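Long-range contacts in oligogalacturonate lyase (Yersinia enterocolitica subsp. enterocolitica, PDB 3PE7), which cleaves oligogalacturonates by beta-elimination, probably in the cytoplasm and at a manganese-binding site, on a seven-bladed beta-propeller: residues 85-90 / 134-139; 93-98 / 105-110; 281-286 / 321-326. All coordinates share one frame; numbering follows the deposited sequence.

Contact 1 of 3, residues 85-90 / 134-139; sequences GGFLSP and SDCTKL
Ser89, whose CB lies 4.3 Å from Cys136 SG, has its OG gripped by two groups just ahead in the chain: a hydrogen bond with Asp93 OD2 and a weak one with Ala94 N. This is a seam between two neighbouring blades of the seven-bladed beta-propeller. Short strand 87-88 is the first of one sheet, and 134-139 is the turn after strand 124-132 together with the start of strand 138-145 in the next. No hydrogen bond crosses between the two segments, which meet through a proline, a thiol, an aromatic ring and a leucine methyl. Cys136 has a left-handed backbone and its SG is anti to the backbone N (chi1 -158°), reaching across the seam. There SG meets the Phe87 ring edge-on, 4.0 Å from CE1 and 90° off the ring normal, as a sulfur-aromatic contact; it also packs against Phe96. Leu139 touches the same rim, its CD2 3.7 Å from Phe87 CZ. The Phe87 ring, nearly parallel to that of Phe96 where the two meet, thus points its outer edge toward sulfur and methyl, and Ala132 of strand 124-132 also touches it. Pro90 packs on Cys136 farther along, its CD 3.3 Å from Cys136 CB, tighter than ordinary carbon contact. Behind them the turn is tied by Asn133 OD1, which accepts from both Thr137 N and Lys138 N. Beyond Pro90 CD, the ring's CG rests 3.4 Å from Ser134 O.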
loop_
_atom_site.group_PDB
_atom_site.type_symbol
_atom_site.label_atom_id
_atom_site.label_comp_id
_atom_site.label_asym_id
_atom_site.label_seq_id
_atom_site.Cartn_x
_atom_site.Cartn_y
_atom_site.Cartn_z
ATOM N N GLY A 85 -1.804 7.338 0.004
ATOM C CA GLY A 85 -1.734 6.896 -1.389
ATOM C C GLY A 85 -0.550 7.434 -2.175
ATOM O O GLY A 85 -0.357 7.036 -3.329
ATOM N N GLY A 86 0.223 8.334 -1.573
ATOM C CA GLY A 86 1.256 9.083 -2.302
ATOM C C GLY A 86 2.458 8.233 -2.640
ATOM O O GLY A 86 2.749 7.265 -1.949
ATOM N N PHE A 87 3.151 8.609 -3.714
ATOM C CA PHE A 87 4.341 7.875 -4.140
ATOM C C PHE A 87 5.364 8.805 -4.785
ATOM O O PHE A 87 5.032 9.873 -5.311
ATOM C CB PHE A 87 3.964 6.736 -5.086
ATOM C CG PHE A 87 3.300 7.183 -6.367
ATOM C CD1 PHE A 87 4.059 7.417 -7.515
ATOM C CD2 PHE A 87 1.918 7.349 -6.429
ATOM C CE1 PHE A 87 3.433 7.824 -8.723
ATOM C CE2 PHE A 87 1.277 7.745 -7.628
ATOM C CZ PHE A 87 2.027 7.987 -8.771
ATOM N N LEU A 88 6.619 8.393 -4.719
ATOM C CA LEU A 88 7.701 9.083 -5.414
ATOM C C LEU A 88 7.790 8.591 -6.852
ATOM O O LEU A 88 7.535 7.420 -7.147
ATOM C CB LEU A 88 9.036 8.817 -4.707
ATOM C CG LEU A 88 9.122 9.304 -3.256
ATOM C CD1 LEU A 88 10.517 8.924 -2.655
ATOM C CD2 LEU A 88 8.841 10.802 -3.204
ATOM N N SER A 89 8.182 9.495 -7.748
ATOM C CA SER A 89 8.410 9.116 -9.136
ATOM C C SER A 89 9.659 8.214 -9.235
ATOM O O SER A 89 10.503 8.232 -8.330
ATOM C CB SER A 89 8.616 10.380 -9.987
ATOM O OG SER A 89 9.701 11.154 -9.500
ATOM N N PRO A 90 9.799 7.470 -10.347
ATOM C CA PRO A 90 11.012 6.641 -10.518
ATOM C C PRO A 90 12.317 7.410 -10.363
ATOM O O PRO A 90 13.260 6.909 -9.721
ATOM C CB PRO A 90 10.855 6.063 -11.939
ATOM C CG PRO A 90 9.372 5.991 -12.160
ATOM C CD PRO A 90 8.794 7.200 -11.395
ATOM N N SER A 134 5.175 1.645 -14.566
ATOM C CA SER A 134 6.590 1.700 -14.198
ATOM C C SER A 134 7.294 2.941 -14.743
ATOM O O SER A 134 8.155 3.518 -14.075
ATOM C CB SER A 134 7.306 0.435 -14.661
ATOM O OG SER A 134 6.825 -0.696 -13.955
ATOM N N ASP A 135 6.902 3.351 -15.957
ATOM C CA ASP A 135 7.450 4.539 -16.596
ATOM C C ASP A 135 7.001 5.870 -15.962
ATOM O O ASP A 135 7.580 6.929 -16.237
ATOM C CB ASP A 135 7.142 4.517 -18.100
ATOM C CG ASP A 135 8.005 3.513 -18.859
ATOM O OD1 ASP A 135 9.093 3.155 -18.362
ATOM O OD2 ASP A 135 7.594 3.093 -19.961
ATOM N N CYS A 136 5.971 5.794 -15.120
ATOM C CA CYS A 136 5.342 6.957 -14.472
ATOM C C CYS A 136 4.869 7.966 -15.528
ATOM O O CYS A 136 5.193 9.157 -15.462
ATOM C CB CYS A 136 6.265 7.584 -13.417
ATOM S SG CYS A 136 5.376 8.554 -12.171
ATOM N N THR A 137 4.121 7.449 -16.503
ATOM C CA THR A 137 3.511 8.272 -17.546
ATOM C C THR A 137 1.992 8.167 -17.552
ATOM O O THR A 137 1.311 8.991 -18.194
ATOM C CB THR A 137 4.054 7.908 -18.960
ATOM O OG1 THR A 137 3.794 6.519 -19.247
ATOM C CG2 THR A 137 5.531 8.219 -19.074
ATOM N N LYS A 138 1.466 7.163 -16.839
ATOM C CA LYS A 138 0.025 6.867 -16.770
ATOM C C LYS A 138 -0.357 6.416 -15.356
ATOM O O LYS A 138 0.480 5.890 -14.635
ATOM C CB LYS A 138 -0.372 5.762 -17.754
ATOM C CG LYS A 138 -0.307 6.173 -19.239
ATOM C CD LYS A 138 -0.547 4.993 -20.151
ATOM C CE LYS A 138 0.708 4.151 -20.261
ATOM N NZ LYS A 138 0.611 3.090 -21.321
ATOM N N LEU A 139 -1.620 6.636 -14.984
ATOM C CA LEU A 139 -2.173 6.167 -13.704
ATOM C C LEU A 139 -3.437 5.376 -13.942
ATOM O O LEU A 139 -4.177 5.654 -14.892
ATOM C CB LEU A 139 -2.568 7.353 -12.825
ATOM C CG LEU A 139 -1.585 8.388 -12.316
ATOM C CD1 LEU A 139 -2.395 9.404 -11.518
ATOM C CD2 LEU A 139 -0.511 7.763 -11.441
#

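Contact 2 of 3, residues 93-98 / 105-110; sequences DALFYV and MRVDLA
Leu95 and Val107 form an antiparallel hydrogen-bonded pair: Val107 N donates a hydrogen bond to Leu95 O at 2.7 Å, and Leu95 N answers to Val107 O. Tyr97 and Met105 form the next such pair, again with two bonds, of which Met105 N to Tyr97 O is 2.8 Å. Beyond the strand pairing, Asp93 O accepts from Leu109 N at 2.9 Å, a straight bond (171°). Waters 1 and 2 are also placed to donate to Asp93 O, water 1 reaching Asp108 OD1 as well and water 2, weakly, Asp108 OD2; both have more acceptors in reach than protons. Asp93 OD1 and Arg106 NH2 are too far apart for a salt bridge, at 4.2 Å, but water 3 joins them, donating to OD1 at 2.8 Å and accepting from NH2. Water 2 also accepts from NH2, while Asp93 OD2 turns to Ser89 OG. Asp108 OD1 receives Ala110 N, an Asx turn that follows the strand end, and Thr111 N as well. Arg106 is extended from CG to NE; its CG sits over a face of the Phe96 ring in a CH-pi contact, 4.0 Å from the centroid, and Ala94 CB lies over one face of the guanidinium, toward its rim. On the other side of the sheet Met105 CG lies over a Tyr97 ring face and Val107 CG2 meets the edge at Tyr97 CE1 (3.5 Å); Tyr97 OH bonds to Glu114. The pair is a beta hairpin, the two middle strands of a propeller blade, with 87-88 flanking strand 94-99 and 114-119 flanking strand 103-108.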
loop_
_atom_site.group_PDB
_atom_site.type_symbol
_atom_site.label_atom_id
_atom_site.label_comp_id
_atom_site.label_asym_id
_atom_site.label_seq_id
_atom_site.Cartn_x
_atom_site.Cartn_y
_atom_site.Cartn_z
ATOM N N ASP A 93 12.295 12.652 -8.284
ATOM C CA ASP A 93 12.200 14.094 -8.438
ATOM C C ASP A 93 10.800 14.661 -8.203
ATOM O O ASP A 93 10.612 15.882 -8.247
ATOM C CB ASP A 93 12.734 14.529 -9.815
ATOM C CG ASP A 93 12.004 13.882 -10.976
ATOM O OD1 ASP A 93 12.236 14.324 -12.126
ATOM O OD2 ASP A 93 11.226 12.917 -10.803
ATOM N N ALA A 94 9.832 13.776 -7.980
ATOM C CA ALA A 94 8.443 14.213 -7.788
ATOM C C ALA A 94 7.688 13.375 -6.770
ATOM O O ALA A 94 7.986 12.201 -6.570
ATOM C CB ALA A 94 7.687 14.222 -9.113
ATOM N N LEU A 95 6.697 13.999 -6.138
ATOM C CA LEU A 95 5.702 13.292 -5.335
ATOM C C LEU A 95 4.347 13.412 -6.026
ATOM O O LEU A 95 3.970 14.500 -6.455
ATOM C CB LEU A 95 5.609 13.899 -3.939
ATOM C CG LEU A 95 4.329 13.685 -3.121
ATOM C CD1 LEU A 95 4.201 12.222 -2.659
ATOM C CD2 LEU A 95 4.358 14.637 -1.931
ATOM N N PHE A 96 3.635 12.296 -6.148
ATOM C CA PHE A 96 2.230 12.303 -6.597
ATOM C C PHE A 96 1.329 11.936 -5.425
ATOM O O PHE A 96 1.622 10.995 -4.684
ATOM C CB PHE A 96 2.004 11.306 -7.728
ATOM C CG PHE A 96 2.682 11.690 -9.013
ATOM C CD1 PHE A 96 3.998 11.299 -9.263
ATOM C CD2 PHE A 96 2.004 12.440 -9.969
ATOM C CE1 PHE A 96 4.635 11.660 -10.471
ATOM C CE2 PHE A 96 2.625 12.796 -11.185
ATOM C CZ PHE A 96 3.945 12.416 -11.428
ATOM N N TYR A 97 0.238 12.685 -5.251
ATOM C CA TYR A 97 -0.704 12.395 -4.172
ATOM C C TYR A 97 -2.050 13.033 -4.494
ATOM O O TYR A 97 -2.153 13.855 -5.406
ATOM C CB TYR A 97 -0.171 12.930 -2.826
ATOM C CG TYR A 97 -0.337 14.427 -2.661
ATOM C CD1 TYR A 97 0.506 15.330 -3.324
ATOM C CD2 TYR A 97 -1.345 14.952 -1.840
ATOM C CE1 TYR A 97 0.352 16.713 -3.167
ATOM C CE2 TYR A 97 -1.500 16.340 -1.690
ATOM C CZ TYR A 97 -0.655 17.206 -2.354
ATOM O OH TYR A 97 -0.807 18.575 -2.221
ATOM N N VAL A 98 -3.073 12.655 -3.736
ATOM C CA VAL A 98 -4.419 13.208 -3.922
ATOM C C VAL A 98 -4.759 14.219 -2.810
ATOM O O VAL A 98 -4.620 13.939 -1.605
ATOM C CB VAL A 98 -5.494 12.115 -3.968
ATOM C CG1 VAL A 98 -6.903 12.749 -4.146
ATOM C CG2 VAL A 98 -5.213 11.124 -5.090
ATOM N N MET A 105 -2.276 15.447 -7.664
ATOM C CA MET A 105 -1.251 16.485 -7.662
ATOM C C MET A 105 0.118 15.892 -7.956
ATOM O O MET A 105 0.382 14.743 -7.597
ATOM C CB MET A 105 -1.156 17.157 -6.285
ATOM C CG MET A 105 -2.469 17.655 -5.695
ATOM S SD MET A 105 -3.211 18.954 -6.724
ATOM C CE MET A 105 -1.937 20.193 -6.650
ATOM N N ARG A 106 0.966 16.696 -8.590
ATOM C CA ARG A 106 2.394 16.417 -8.733
ATOM C C ARG A 106 3.185 17.508 -8.037
ATOM O O ARG A 106 3.000 18.712 -8.301
ATOM C CB ARG A 106 2.803 16.337 -10.214
ATOM C CG ARG A 106 4.280 15.918 -10.440
ATOM C CD ARG A 106 4.679 16.098 -11.919
ATOM N NE ARG A 106 6.076 15.718 -12.156
ATOM C CZ ARG A 106 7.131 16.503 -11.956
ATOM N NH1 ARG A 106 7.000 17.753 -11.519
ATOM N NH2 ARG A 106 8.347 16.033 -12.215
ATOM N N VAL A 107 4.061 17.103 -7.125
ATOM C CA VAL A 107 4.900 18.056 -6.419
ATOM C C VAL A 107 6.341 17.897 -6.915
ATOM O O VAL A 107 6.912 16.799 -6.825
ATOM C CB VAL A 107 4.865 17.834 -4.880
ATOM C CG1 VAL A 107 5.662 18.894 -4.177
ATOM C CG2 VAL A 107 3.422 17.807 -4.376
ATOM N N ASP A 108 6.913 18.991 -7.427
ATOM C CA ASP A 108 8.330 19.037 -7.801
ATOM C C ASP A 108 9.149 19.034 -6.513
ATOM O O ASP A 108 9.012 19.922 -5.679
ATOM C CB ASP A 108 8.609 20.299 -8.635
ATOM C CG ASP A 108 10.038 20.360 -9.159
ATOM O OD1 ASP A 108 10.982 20.447 -8.359
ATOM O OD2 ASP A 108 10.214 20.348 -10.389
ATOM N N LEU A 109 9.978 18.010 -6.312
ATOM C CA LEU A 109 10.683 17.892 -5.031
ATOM C C LEU A 109 11.814 18.907 -4.823
ATOM O O LEU A 109 12.226 19.156 -3.690
ATOM C CB LEU A 109 11.164 16.461 -4.793
ATOM C CG LEU A 109 10.089 15.415 -4.476
ATOM C CD1 LEU A 109 10.770 14.061 -4.247
ATOM C CD2 LEU A 109 9.238 15.809 -3.255
ATOM N N ALA A 110 12.290 19.508 -5.906
ATOM C CA ALA A 110 13.328 20.529 -5.811
ATOM C C ALA A 110 12.745 21.881 -5.403
ATOM O O ALA A 110 13.272 22.528 -4.498
ATOM C CB ALA A 110 14.078 20.644 -7.133
HETATM O O HOH W 1 12.716 17.806 -8.510
HETATM O O HOH W 2 10.593 17.563 -11.051
HETATM O O HOH W 3 9.831 13.314 -13.273
#

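Contact 3 of 3, residues 281-286 / 321-326; sequences SMPACS and FLYVFN
Tyr323 lays one face of its ring on Pro283, at a seam between two adjacent blades of the beta-propeller: 281-286 ends the outermost strand of one sheet, and 321-326 is the third strand of the next. Pro283 CG stands over the middle of that face, 3.6 Å from the centroid and only 8° off the normal, an almost vertical CH-pi contact. Pro283 CB leans toward the CE2-CZ side of the ring. Tyr323 CD2 also meets Cys285 SG at 3.9 Å, the sulfur approaching obliquely. Past Cys285 the chain turns a corner toward His287, a manganese ligand, although the Cys285 side chain is about 11 Å from the manganese. The phenol oxygen of Tyr323 is held by Asp319 OD1, a carboxylate that serves the backbone too, its OD2 accepting from Phe321 N. Two residues on, Phe325 points to the same side. Its ring turns an edge to Pro283, with Pro283 CD 3.8 Å from Phe325 CE1 and near the ring plane, so one proline offers CG to a face and CD to an edge. The Met282 and Phe325 side chains cross at about a right angle. Met282 has CG between its backbone N and carbonyl carbon (chi1 65°) and its chain bent at chi3; CB touches Phe325 CE1 at 3.7 Å, while CE curls back to 3.9 Å from Phe325 CZ.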
loop_
_atom_site.group_PDB
_atom_site.type_symbol
_atom_site.label_atom_id
_atom_site.label_comp_id
_atom_site.label_asym_id
_atom_site.label_seq_id
_atom_site.Cartn_x
_atom_site.Cartn_y
_atom_site.Cartn_z
ATOM N N SER A 281 2.855 -21.989 3.626
ATOM C CA SER A 281 1.873 -21.618 4.625
ATOM C C SER A 281 2.415 -20.370 5.325
ATOM O O SER A 281 3.608 -20.072 5.226
ATOM C CB SER A 281 1.684 -22.763 5.622
ATOM O OG SER A 281 2.922 -23.068 6.234
ATOM N N MET A 282 1.549 -19.621 6.004
ATOM C CA MET A 282 1.986 -18.440 6.745
ATOM C C MET A 282 1.103 -18.248 7.985
ATOM O O MET A 282 -0.038 -18.711 7.998
ATOM C CB MET A 282 1.895 -17.193 5.849
ATOM C CG MET A 282 0.476 -16.859 5.444
ATOM S SD MET A 282 0.288 -15.378 4.434
ATOM C CE MET A 282 1.181 -14.120 5.345
ATOM N N PRO A 283 1.616 -17.558 9.015
ATOM C CA PRO A 283 0.714 -17.112 10.066
ATOM C C PRO A 283 -0.253 -16.076 9.510
ATOM O O PRO A 283 0.035 -15.426 8.491
ATOM C CB PRO A 283 1.639 -16.429 11.092
ATOM C CG PRO A 283 2.999 -16.618 10.635
ATOM C CD PRO A 283 2.976 -17.017 9.187
ATOM N N ALA A 284 -1.391 -15.919 10.174
ATOM C CA ALA A 284 -2.380 -14.918 9.768
ATOM C C ALA A 284 -1.767 -13.527 9.877
ATOM O O ALA A 284 -1.406 -13.093 10.973
ATOM C CB ALA A 284 -3.615 -15.011 10.647
ATOM N N CYS A 285 -1.653 -12.855 8.732
ATOM C CA CYS A 285 -1.139 -11.493 8.664
ATOM C C CYS A 285 -2.150 -10.569 7.991
ATOM O O CYS A 285 -3.026 -11.029 7.260
ATOM C CB CYS A 285 0.181 -11.475 7.882
ATOM S SG CYS A 285 1.566 -12.269 8.724
ATOM N N SER A 286 -2.020 -9.270 8.230
ATOM C CA SER A 286 -2.997 -8.302 7.739
ATOM C C SER A 286 -2.650 -7.772 6.356
ATOM O O SER A 286 -3.504 -7.237 5.678
ATOM C CB SER A 286 -3.137 -7.156 8.745
ATOM O OG SER A 286 -3.834 -7.630 9.904
ATOM N N PHE A 321 3.874 -9.830 15.956
ATOM C CA PHE A 321 5.133 -10.040 15.243
ATOM C C PHE A 321 5.102 -9.684 13.766
ATOM O O PHE A 321 4.047 -9.748 13.122
ATOM C CB PHE A 321 5.607 -11.494 15.404
ATOM C CG PHE A 321 5.942 -11.839 16.819
ATOM C CD1 PHE A 321 5.051 -12.579 17.589
ATOM C CD2 PHE A 321 7.136 -11.385 17.398
ATOM C CE1 PHE A 321 5.344 -12.890 18.935
ATOM C CE2 PHE A 321 7.436 -11.680 18.751
ATOM C CZ PHE A 321 6.536 -12.442 19.509
ATOM N N LEU A 322 6.277 -9.299 13.270
ATOM C CA LEU A 322 6.561 -9.195 11.836
ATOM C C LEU A 322 7.297 -10.453 11.395
ATOM O O LEU A 322 8.256 -10.872 12.056
ATOM C CB LEU A 322 7.416 -7.958 11.543
ATOM C CG LEU A 322 6.689 -6.629 11.811
ATOM C CD1 LEU A 322 7.653 -5.526 12.196
ATOM C CD2 LEU A 322 5.825 -6.186 10.623
ATOM N N TYR A 323 6.875 -11.017 10.258
ATOM C CA TYR A 323 7.467 -12.248 9.743
ATOM C C TYR A 323 8.124 -12.007 8.408
ATOM O O TYR A 323 7.578 -11.295 7.574
ATOM C CB TYR A 323 6.397 -13.324 9.542
ATOM C CG TYR A 323 5.702 -13.712 10.813
ATOM C CD1 TYR A 323 6.276 -14.648 11.683
ATOM C CD2 TYR A 323 4.490 -13.125 11.159
ATOM C CE1 TYR A 323 5.642 -15.003 12.885
ATOM C CE2 TYR A 323 3.824 -13.484 12.348
ATOM C CZ TYR A 323 4.420 -14.416 13.203
ATOM O OH TYR A 323 3.781 -14.745 14.374
ATOM N N VAL A 324 9.288 -12.631 8.196
ATOM C CA VAL A 324 9.915 -12.582 6.873
ATOM C C VAL A 324 9.946 -13.995 6.330
ATOM O O VAL A 324 10.309 -14.944 7.049
ATOM C CB VAL A 324 11.336 -11.954 6.885
ATOM C CG1 VAL A 324 12.089 -12.251 5.569
ATOM C CG2 VAL A 324 11.245 -10.463 7.107
ATOM N N PHE A 325 9.553 -14.122 5.069
ATOM C CA PHE A 325 9.492 -15.414 4.388
ATOM C C PHE A 325 10.590 -15.456 3.353
ATOM O O PHE A 325 10.624 -14.618 2.450
ATOM C CB PHE A 325 8.118 -15.614 3.729
ATOM C CG PHE A 325 6.972 -15.397 4.668
ATOM C CD1 PHE A 325 6.497 -16.438 5.462
ATOM C CD2 PHE A 325 6.391 -14.145 4.793
ATOM C CE1 PHE A 325 5.445 -16.230 6.350
ATOM C CE2 PHE A 325 5.343 -13.922 5.678
ATOM C CZ PHE A 325 4.866 -14.956 6.460
ATOM N N ASN A 326 11.530 -16.394 3.518
ATOM C CA ASN A 326 12.591 -16.584 2.534
ATOM C C ASN A 326 12.100 -17.574 1.493
ATOM O O ASN A 326 11.930 -18.770 1.763
ATOM C CB ASN A 326 13.888 -17.050 3.221
ATOM C CG ASN A 326 15.059 -17.181 2.253
ATOM O OD1 ASN A 326 14.889 -17.548 1.087
ATOM N ND2 ASN A 326 16.264 -16.910 2.752
#

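From the N terminus, the chain first reaches 85-90, the opening half of contact 1, and then makes the tight hairpin of contact 2 before 134-139 returns to complete contact 1. Contact 2 therefore falls wholly within the larger loop and pairs the two middle strands of one blade, while contact 1 joins that blade to the next. The two touch: Ser89 N and Ala94 O are 3.0 Å apart, a probable hydrogen bond, as are Phe87 O and Phe96 N at 2.9 Å. Contact 3 follows in series, closing its own loop between two later blades, near the chain corner that leads to a manganese ligand. It lies across the chain's centre from both others.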